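Local coordinates for protein IclR transcriptional regulator (Thermotoga maritima, PDB 1MKM) that probably binds DNA as a transcriptional regulator of the IclR family, using a winged helix-turn-helix domain joined to a separate C-terminal domain, at residues 24-29 and 39-44; 105-110 and 155-160; 133-138 and 161-166. All coordinates share one frame; numbering follows the deposited sequence.

Interaction 1 lies in the winged helix-turn-helix domain, interactions 2 and 3 in the C-terminal domain. The centre of interaction 1 is about 40 Å from that of interaction 2 and about 42 Å from that of interaction 3. Interactions 2 and 3 have centres about 12 Å apart and touch: L160 C lies 3.7 Å from Y134 OH, and F107 C lies 3.7 Å from L133 CD1. Their segments alternate along the chain, and residues 155-160 run straight on into 161-166. Interaction 3 is near the metal site, with the S135 side chain about 8 Å from a bound zinc ion. Residues of interactions 1 and 2 also touch a second subunit.

Interaction 1 of 3, residues 24-29 and 39-44; sequences VSVSEI and NAYKYM
A40 opens the contact modestly: its CB rests 4.0 Å from V26 O, where the backbones of 24-29 and 39-44 come nearest. One residue on, the Y41 ring takes V26 against one face, CB standing 4.0 Å above the plane and displaced toward the rim. Both methyls of V26 lie near the CZ and OH end of the ring. CG1 reaches also to Y41 CE1, at 3.5 Å, while CG2 is 3.6 Å from Y41 OH. With chi1 of V26 at -57°, both methyls flank the backbone N and face the ring. The phenol oxygen is also hydrogen-bonded to R55 of strand 53-55, so V26 packs on a ring whose far end is anchored. Replacing Y41 by an alanine would probably leave V26 without its aromatic cover and R55 without this hydroxyl partner. Further along, M44 meets I29 tip to tip, M44 SD lying a tight 3.1 Å from I29 CD1. The bends of the thioether chain at chi2 (-51°) and chi3 (-44°) present SD, not the terminal methyl, to I29 CD1. Helix 26-32 is begun by a capping box of S25 and E28, in which S25 N donates to E28 OE2 at 3.1 Å, from above the carboxylate plane. The two helices form the helix-turn-helix, and helix 37-50 sits in the position of the recognition helix. No hydrogen bond spans the segments, so the direct join is mainly apolar and aromatic, with polar anchoring supplied from the wing.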
loop_
_atom_site.group_PDB
_atom_site.type_symbol
_atom_site.label_atom_id
_atom_site.label_comp_id
_atom_site.label_asym_id
_atom_site.label_seq_id
_atom_site.Cartn_x
_atom_site.Cartn_y
_atom_site.Cartn_z
ATOM N N VAL B 24 -18.835 2.124 -9.196
ATOM C CA VAL B 24 -19.969 2.690 -9.921
ATOM C C VAL B 24 -21.148 3.060 -9.003
ATOM O O VAL B 24 -21.465 2.337 -8.060
ATOM C CB VAL B 24 -20.467 1.680 -10.996
ATOM C CG1 VAL B 24 -21.214 0.550 -10.331
ATOM C CG2 VAL B 24 -21.340 2.375 -12.021
ATOM N N SER B 25 -21.805 4.178 -9.305
ATOM C CA SER B 25 -22.951 4.659 -8.523
ATOM C C SER B 25 -24.252 4.173 -9.130
ATOM O O SER B 25 -24.302 3.860 -10.318
ATOM C CB SER B 25 -22.989 6.182 -8.520
ATOM O OG SER B 25 -23.277 6.667 -9.823
ATOM N N VAL B 26 -25.306 4.122 -8.319
ATOM C CA VAL B 26 -26.609 3.695 -8.812
ATOM C C VAL B 26 -26.947 4.570 -10.009
ATOM O O VAL B 26 -27.441 4.092 -11.031
ATOM C CB VAL B 26 -27.719 3.879 -7.748
ATOM C CG1 VAL B 26 -27.370 3.122 -6.488
ATOM C CG2 VAL B 26 -27.906 5.350 -7.432
ATOM N N SER B 27 -26.667 5.859 -9.861
ATOM C CA SER B 27 -26.925 6.851 -10.893
ATOM C C SER B 27 -26.272 6.483 -12.215
ATOM O O SER B 27 -26.903 6.550 -13.268
ATOM C CB SER B 27 -26.414 8.217 -10.428
ATOM O OG SER B 27 -26.263 9.117 -11.511
ATOM N N GLU B 28 -25.005 6.081 -12.151
ATOM C CA GLU B 28 -24.237 5.725 -13.338
ATOM C C GLU B 28 -24.740 4.482 -14.067
ATOM O O GLU B 28 -24.783 4.456 -15.299
ATOM C CB GLU B 28 -22.768 5.567 -12.949
ATOM C CG GLU B 28 -22.157 6.863 -12.427
ATOM C CD GLU B 28 -20.782 6.668 -11.820
ATOM O OE1 GLU B 28 -20.133 7.685 -11.481
ATOM O OE2 GLU B 28 -20.353 5.501 -11.676
ATOM N N ILE B 29 -25.122 3.454 -13.315
ATOM C CA ILE B 29 -25.636 2.239 -13.931
ATOM C C ILE B 29 -26.928 2.557 -14.670
ATOM O O ILE B 29 -27.119 2.129 -15.812
ATOM C CB ILE B 29 -25.897 1.141 -12.887
ATOM C CG1 ILE B 29 -24.565 0.491 -12.507
ATOM C CG2 ILE B 29 -26.895 0.117 -13.432
ATOM C CD1 ILE B 29 -24.695 -0.781 -11.701
ATOM N N ASN B 39 -35.409 1.859 -10.816
ATOM C CA ASN B 39 -35.289 0.472 -11.253
ATOM C C ASN B 39 -33.864 -0.061 -11.196
ATOM O O ASN B 39 -33.661 -1.274 -11.156
ATOM C CB ASN B 39 -35.890 0.289 -12.654
ATOM C CG ASN B 39 -37.411 0.496 -12.668
ATOM O OD1 ASN B 39 -37.893 1.608 -12.438
ATOM N ND2 ASN B 39 -38.167 -0.576 -12.920
ATOM N N ALA B 40 -32.874 0.832 -11.197
ATOM C CA ALA B 40 -31.489 0.391 -11.096
ATOM C C ALA B 40 -31.391 -0.248 -9.723
ATOM O O ALA B 40 -30.794 -1.314 -9.562
ATOM C CB ALA B 40 -30.539 1.568 -11.196
ATOM N N TYR B 41 -31.997 0.409 -8.736
ATOM C CA TYR B 41 -32.002 -0.093 -7.366
ATOM C C TYR B 41 -32.589 -1.484 -7.304
ATOM O O TYR B 41 -32.232 -2.280 -6.431
ATOM C CB TYR B 41 -32.808 0.821 -6.441
ATOM C CG TYR B 41 -31.982 1.917 -5.818
ATOM C CD1 TYR B 41 -30.924 1.615 -4.949
ATOM C CD2 TYR B 41 -32.223 3.262 -6.132
ATOM C CE1 TYR B 41 -30.118 2.637 -4.410
ATOM C CE2 TYR B 41 -31.427 4.283 -5.605
ATOM C CZ TYR B 41 -30.379 3.967 -4.750
ATOM O OH TYR B 41 -29.602 4.991 -4.251
ATOM N N LYS B 42 -33.501 -1.780 -8.222
ATOM C CA LYS B 42 -34.113 -3.099 -8.242
ATOM C C LYS B 42 -33.007 -4.139 -8.449
ATOM O O LYS B 42 -32.918 -5.115 -7.708
ATOM C CB LYS B 42 -35.162 -3.176 -9.359
ATOM C CG LYS B 42 -36.405 -3.991 -8.991
ATOM C CD LYS B 42 -37.611 -3.608 -9.856
ATOM C CE LYS B 42 -37.931 -2.121 -9.707
ATOM N NZ LYS B 42 -39.067 -1.675 -10.562
ATOM N N TYR B 43 -32.155 -3.919 -9.446
ATOM C CA TYR B 43 -31.066 -4.847 -9.710
ATOM C C TYR B 43 -29.956 -4.743 -8.662
ATOM O O TYR B 43 -29.514 -5.753 -8.121
ATOM C CB TYR B 43 -30.458 -4.600 -11.087
ATOM C CG TYR B 43 -31.398 -4.804 -12.244
ATOM C CD1 TYR B 43 -32.269 -3.795 -12.643
ATOM C CD2 TYR B 43 -31.380 -5.990 -12.980
ATOM C CE1 TYR B 43 -33.088 -3.955 -13.755
ATOM C CE2 TYR B 43 -32.198 -6.165 -14.092
ATOM C CZ TYR B 43 -33.046 -5.141 -14.474
ATOM O OH TYR B 43 -33.842 -5.289 -15.583
ATOM N N MET B 44 -29.510 -3.523 -8.376
ATOM C CA MET B 44 -28.434 -3.304 -7.404
ATOM C C MET B 44 -28.728 -3.781 -5.969
ATOM O O MET B 44 -27.823 -4.227 -5.264
ATOM C CB MET B 44 -28.045 -1.825 -7.392
ATOM C CG MET B 44 -27.488 -1.305 -8.725
ATOM S SD MET B 44 -26.139 -2.305 -9.424
ATOM C CE MET B 44 -25.129 -2.598 -7.944
#

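Interaction 2 of 3, residues 105-110 and 155-160; sequences DGFEGV and LKIVEL
The tip of the β-hairpin made by strands 98-105 and 108-115 reaches the C-terminal end of helix 148-157 through F107, which packs on I157 and V158. G106 and F107 are the two corner residues of a type II' turn, G106 supplying the positive phi (79°) that favours glycine there. The turn is closed by the backbone bond from D105 N to E108 O, 2.9 Å, with a longer, weak return from E108 N to D105 O. F107 projects from this corner toward the other segment. V158 reaches the ring at its edge, near the ring plane: V158 CG2 is 3.4 Å from F107 CD2 and also touches the ring's stem, 3.7 Å from F107 CB. A chi1 of 178° sends V158 CG1 anti to the backbone N and leaves CG2 as the methyl that meets the phenylalanine. The side chains of I157 and F107 cross at about a right angle, and I157 CD1 approaches the ring obliquely, 3.7 Å from F107 CE2. The CG1 to CD1 arm of I157 is extended, so the terminal methyl does the touching while CB stands back. The ring also meets Y154 of the same helix, their planes at about 55°. The join is small, 146 Å² over both segments, and lies at the surface; it has no hydrogen bond. Beyond the turn, G109 pairs with V131 of strand 130-132 and V110 with L103, so the hairpin continues into the six-stranded antiparallel sheet. Such a sheet, with helices packed against it, is consistent with the GAF-like fold of IclR C-terminal domains.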
loop_
_atom_site.group_PDB
_atom_site.type_symbol
_atom_site.label_atom_id
_atom_site.label_comp_id
_atom_site.label_asym_id
_atom_site.label_seq_id
_atom_site.Cartn_x
_atom_site.Cartn_y
_atom_site.Cartn_z
ATOM N N ASP B 105 -11.261 -29.949 -21.936
ATOM C CA ASP B 105 -12.728 -29.924 -21.983
ATOM C C ASP B 105 -13.214 -29.898 -23.432
ATOM O O ASP B 105 -13.501 -28.833 -23.992
ATOM C CB ASP B 105 -13.268 -28.703 -21.236
ATOM C CG ASP B 105 -14.761 -28.785 -21.001
ATOM O OD1 ASP B 105 -15.204 -29.762 -20.361
ATOM O OD2 ASP B 105 -15.487 -27.876 -21.451
ATOM N N GLY B 106 -13.309 -31.086 -24.022
ATOM C CA GLY B 106 -13.720 -31.200 -25.405
ATOM C C GLY B 106 -12.549 -30.878 -26.319
ATOM O O GLY B 106 -11.478 -31.482 -26.215
ATOM N N PHE B 107 -12.761 -29.909 -27.203
ATOM C CA PHE B 107 -11.765 -29.460 -28.168
ATOM C C PHE B 107 -11.188 -28.116 -27.727
ATOM O O PHE B 107 -10.632 -27.352 -28.530
ATOM C CB PHE B 107 -12.411 -29.328 -29.553
ATOM C CG PHE B 107 -12.772 -30.647 -30.190
ATOM C CD1 PHE B 107 -12.929 -31.798 -29.418
ATOM C CD2 PHE B 107 -12.971 -30.733 -31.567
ATOM C CE1 PHE B 107 -13.280 -33.013 -30.005
ATOM C CE2 PHE B 107 -13.324 -31.944 -32.164
ATOM C CZ PHE B 107 -13.476 -33.085 -31.382
ATOM N N GLU B 108 -11.349 -27.832 -26.436
ATOM C CA GLU B 108 -10.836 -26.614 -25.815
ATOM C C GLU B 108 -10.157 -26.977 -24.505
ATOM O O GLU B 108 -10.302 -28.088 -23.989
ATOM C CB GLU B 108 -11.963 -25.632 -25.505
ATOM C CG GLU B 108 -12.306 -24.684 -26.626
ATOM C CD GLU B 108 -13.292 -23.628 -26.183
ATOM O OE1 GLU B 108 -14.361 -24.005 -25.658
ATOM O OE2 GLU B 108 -13.001 -22.426 -26.356
ATOM N N GLY B 109 -9.409 -26.019 -23.977
ATOM C CA GLY B 109 -8.742 -26.204 -22.708
ATOM C C GLY B 109 -9.130 -25.046 -21.801
ATOM O O GLY B 109 -9.542 -23.982 -22.272
ATOM N N VAL B 110 -9.017 -25.258 -20.497
ATOM C CA VAL B 110 -9.337 -24.208 -19.540
ATOM C C VAL B 110 -8.236 -24.075 -18.490
ATOM O O VAL B 110 -7.749 -25.066 -17.947
ATOM C CB VAL B 110 -10.655 -24.472 -18.765
ATOM C CG1 VAL B 110 -11.012 -23.227 -17.991
ATOM C CG2 VAL B 110 -11.774 -24.871 -19.697
ATOM N N LEU B 155 -9.174 -32.260 -35.973
ATOM C CA LEU B 155 -8.576 -31.651 -37.158
ATOM C C LEU B 155 -9.669 -31.401 -38.178
ATOM O O LEU B 155 -9.606 -30.458 -38.965
ATOM C CB LEU B 155 -7.512 -32.575 -37.757
ATOM C CG LEU B 155 -6.314 -32.946 -36.878
ATOM C CD1 LEU B 155 -6.773 -33.775 -35.691
ATOM C CD2 LEU B 155 -5.309 -33.733 -37.701
ATOM N N LYS B 156 -10.679 -32.260 -38.140
ATOM C CA LYS B 156 -11.810 -32.166 -39.042
ATOM C C LYS B 156 -12.737 -30.994 -38.711
ATOM O O LYS B 156 -13.225 -30.314 -39.613
ATOM C CB LYS B 156 -12.596 -33.479 -39.007
ATOM C CG LYS B 156 -11.995 -34.611 -39.846
ATOM C CD LYS B 156 -12.679 -35.958 -39.570
ATOM C CE LYS B 156 -14.177 -35.821 -39.271
ATOM N NZ LYS B 156 -14.976 -35.221 -40.376
ATOM N N ILE B 157 -12.969 -30.752 -37.423
ATOM C CA ILE B 157 -13.861 -29.671 -36.992
ATOM C C ILE B 157 -13.178 -28.320 -36.759
ATOM O O ILE B 157 -13.342 -27.378 -37.540
ATOM C CB ILE B 157 -14.614 -30.058 -35.683
ATOM C CG1 ILE B 157 -15.382 -31.370 -35.884
ATOM C CG2 ILE B 157 -15.570 -28.937 -35.276
ATOM C CD1 ILE B 157 -16.122 -31.858 -34.647
ATOM N N VAL B 158 -12.418 -28.245 -35.668
ATOM C CA VAL B 158 -11.710 -27.039 -35.250
ATOM C C VAL B 158 -10.910 -26.298 -36.311
ATOM O O VAL B 158 -10.085 -26.890 -37.003
ATOM C CB VAL B 158 -10.767 -27.365 -34.082
ATOM C CG1 VAL B 158 -9.993 -26.126 -33.666
ATOM C CG2 VAL B 158 -11.576 -27.906 -32.917
ATOM N N GLU B 159 -11.164 -24.995 -36.427
ATOM C CA GLU B 159 -10.444 -24.151 -37.377
ATOM C C GLU B 159 -9.038 -23.914 -36.804
ATOM O O GLU B 159 -8.764 -24.248 -35.645
ATOM C CB GLU B 159 -11.175 -22.810 -37.568
ATOM C CG GLU B 159 -10.373 -21.750 -38.333
ATOM C CD GLU B 159 -11.097 -20.413 -38.474
ATOM O OE1 GLU B 159 -11.757 -19.973 -37.511
ATOM O OE2 GLU B 159 -10.991 -19.787 -39.551
ATOM N N LEU B 160 -8.148 -23.347 -37.613
ATOM C CA LEU B 160 -6.785 -23.090 -37.175
ATOM C C LEU B 160 -6.373 -21.651 -37.446
ATOM O O LEU B 160 -5.227 -21.390 -37.815
ATOM C CB LEU B 160 -5.815 -24.043 -37.880
ATOM C CG LEU B 160 -6.057 -25.553 -37.724
ATOM C CD1 LEU B 160 -5.001 -26.322 -38.502
ATOM C CD2 LEU B 160 -6.004 -25.949 -36.259
#

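Interaction 3 of 3, residues 133-138 and 161-166; sequences LYSTAS and KPKTPN
K161 O takes a weak hydrogen bond from K163 NZ at 3.5 Å, and Y134 OH lies 3.2 Å from the same oxygen, at most a weak bond. The carbonyl oxygen lies at the edge of the Y134 ring, near its plane. K163 comes from the opposite direction to Y134, and its NZ stops 2.7 Å from Y134 OH, oblique to the ring. The lysine chain bends at chi3 (-66°) and chi4 (-55°), which curls its amine back toward K161 O of its own segment. That amine also has a long, weak ion pair with D132. The contact ties the turn between strand 130-132 and helix 137-143 to the loop joining helices 148-157 and 171-184 in the GAF-like C-terminal domain. On the S135 side, K163 CE is modelled very close to the serine, so its exact place is doubtful. S135 OG makes a weak hydrogen bond to N193. The same serine lies toward the metal site: its side chain is about 6 Å from that of D189, a residue seen to bind zinc in this protein, and about 8 Å from a bound zinc ion.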
loop_
_atom_site.group_PDB
_atom_site.type_symbol
_atom_site.label_atom_id
_atom_site.label_comp_id
_atom_site.label_asym_id
_atom_site.label_seq_id
_atom_site.Cartn_x
_atom_site.Cartn_y
_atom_site.Cartn_z
ATOM N N LEU B 133 -6.380 -25.703 -28.140
ATOM C CA LEU B 133 -5.563 -26.892 -27.959
ATOM C C LEU B 133 -4.536 -27.130 -29.060
ATOM O O LEU B 133 -3.823 -28.131 -29.030
ATOM C CB LEU B 133 -6.454 -28.127 -27.831
ATOM C CG LEU B 133 -7.120 -28.406 -26.479
ATOM C CD1 LEU B 133 -8.025 -29.630 -26.581
ATOM C CD2 LEU B 133 -6.047 -28.649 -25.421
ATOM N N TYR B 134 -4.436 -26.218 -30.020
ATOM C CA TYR B 134 -3.487 -26.415 -31.100
ATOM C C TYR B 134 -2.328 -25.430 -31.128
ATOM O O TYR B 134 -1.201 -25.822 -31.450
ATOM C CB TYR B 134 -4.201 -26.384 -32.452
ATOM C CG TYR B 134 -4.796 -25.037 -32.810
ATOM C CD1 TYR B 134 -6.045 -24.646 -32.328
ATOM C CD2 TYR B 134 -4.099 -24.149 -33.627
ATOM C CE1 TYR B 134 -6.584 -23.404 -32.654
ATOM C CE2 TYR B 134 -4.624 -22.910 -33.950
ATOM C CZ TYR B 134 -5.863 -22.542 -33.463
ATOM O OH TYR B 134 -6.362 -21.297 -33.775
ATOM N N SER B 135 -2.586 -24.162 -30.806
ATOM C CA SER B 135 -1.523 -23.153 -30.827
ATOM C C SER B 135 -0.761 -23.052 -29.509
ATOM O O SER B 135 0.125 -22.214 -29.364
ATOM C CB SER B 135 -2.088 -21.775 -31.186
ATOM O OG SER B 135 -2.957 -21.299 -30.174
ATOM N N THR B 136 -1.099 -23.914 -28.559
ATOM C CA THR B 136 -0.445 -23.900 -27.260
ATOM C C THR B 136 0.249 -25.244 -26.961
ATOM O O THR B 136 -0.210 -26.298 -27.405
ATOM C CB THR B 136 -1.479 -23.559 -26.160
ATOM O OG1 THR B 136 -0.801 -23.246 -24.941
ATOM C CG2 THR B 136 -2.409 -24.726 -25.922
ATOM N N ALA B 137 1.356 -25.202 -26.217
ATOM C CA ALA B 137 2.112 -26.414 -25.879
ATOM C C ALA B 137 1.322 -27.425 -25.051
ATOM O O ALA B 137 1.194 -28.594 -25.430
ATOM C CB ALA B 137 3.393 -26.047 -25.148
ATOM N N SER B 138 0.816 -26.995 -23.904
ATOM C CA SER B 138 0.026 -27.897 -23.079
ATOM C C SER B 138 -1.160 -28.403 -23.933
ATOM O O SER B 138 -1.679 -29.498 -23.713
ATOM C CB SER B 138 -0.469 -27.159 -21.823
ATOM O OG SER B 138 -1.091 -25.925 -22.152
ATOM N N LYS B 161 -7.304 -20.718 -37.259
ATOM C CA LYS B 161 -7.014 -19.309 -37.494
ATOM C C LYS B 161 -5.653 -18.946 -36.914
ATOM O O LYS B 161 -5.488 -18.846 -35.700
ATOM C CB LYS B 161 -8.096 -18.424 -36.871
ATOM C CG LYS B 161 -7.827 -16.933 -37.034
ATOM C CD LYS B 161 -8.959 -16.087 -36.468
ATOM C CE LYS B 161 -8.596 -14.607 -36.491
ATOM N NZ LYS B 161 -9.695 -13.740 -35.979
ATOM N N PRO B 162 -4.653 -18.745 -37.786
ATOM C CA PRO B 162 -3.290 -18.393 -37.379
ATOM C C PRO B 162 -3.205 -17.094 -36.573
ATOM O O PRO B 162 -3.440 -16.003 -37.099
ATOM C CB PRO B 162 -2.549 -18.311 -38.712
ATOM C CG PRO B 162 -3.617 -17.838 -39.652
ATOM C CD PRO B 162 -4.787 -18.704 -39.253
ATOM N N LYS B 163 -2.860 -17.228 -35.295
ATOM C CA LYS B 163 -2.747 -16.082 -34.396
ATOM C C LYS B 163 -1.399 -15.384 -34.520
ATOM O O LYS B 163 -1.232 -14.224 -34.127
ATOM C CB LYS B 163 -2.974 -16.536 -32.953
ATOM C CG LYS B 163 -4.420 -16.888 -32.642
ATOM C CD LYS B 163 -4.545 -17.632 -31.328
ATOM C CE LYS B 163 -3.880 -18.993 -31.411
ATOM N NZ LYS B 163 -4.402 -19.806 -32.552
ATOM N N THR B 164 -0.433 -16.098 -35.070
ATOM C CA THR B 164 0.893 -15.541 -35.263
ATOM C C THR B 164 1.583 -16.308 -36.393
ATOM O O THR B 164 1.289 -17.484 -36.619
ATOM C CB THR B 164 1.719 -15.593 -33.936
ATOM O OG1 THR B 164 1.401 -16.785 -33.204
ATOM C CG2 THR B 164 1.401 -14.381 -33.068
ATOM N N PRO B 165 2.482 -15.641 -37.141
ATOM C CA PRO B 165 3.197 -16.282 -38.251
ATOM C C PRO B 165 3.732 -17.680 -37.951
ATOM O O PRO B 165 4.268 -18.350 -38.830
ATOM C CB PRO B 165 4.315 -15.280 -38.581
ATOM C CG PRO B 165 4.387 -14.372 -37.360
ATOM C CD PRO B 165 2.952 -14.259 -36.947
ATOM N N ASN B 166 3.584 -18.120 -36.706
ATOM C CA ASN B 166 4.055 -19.438 -36.318
ATOM C C ASN B 166 2.894 -20.353 -35.923
ATOM O O ASN B 166 3.105 -21.487 -35.487
ATOM C CB ASN B 166 5.053 -19.321 -35.160
ATOM C CG ASN B 166 6.200 -18.366 -35.464
ATOM O OD1 ASN B 166 7.192 -18.326 -34.739
ATOM N ND2 ASN B 166 6.065 -17.587 -36.531
#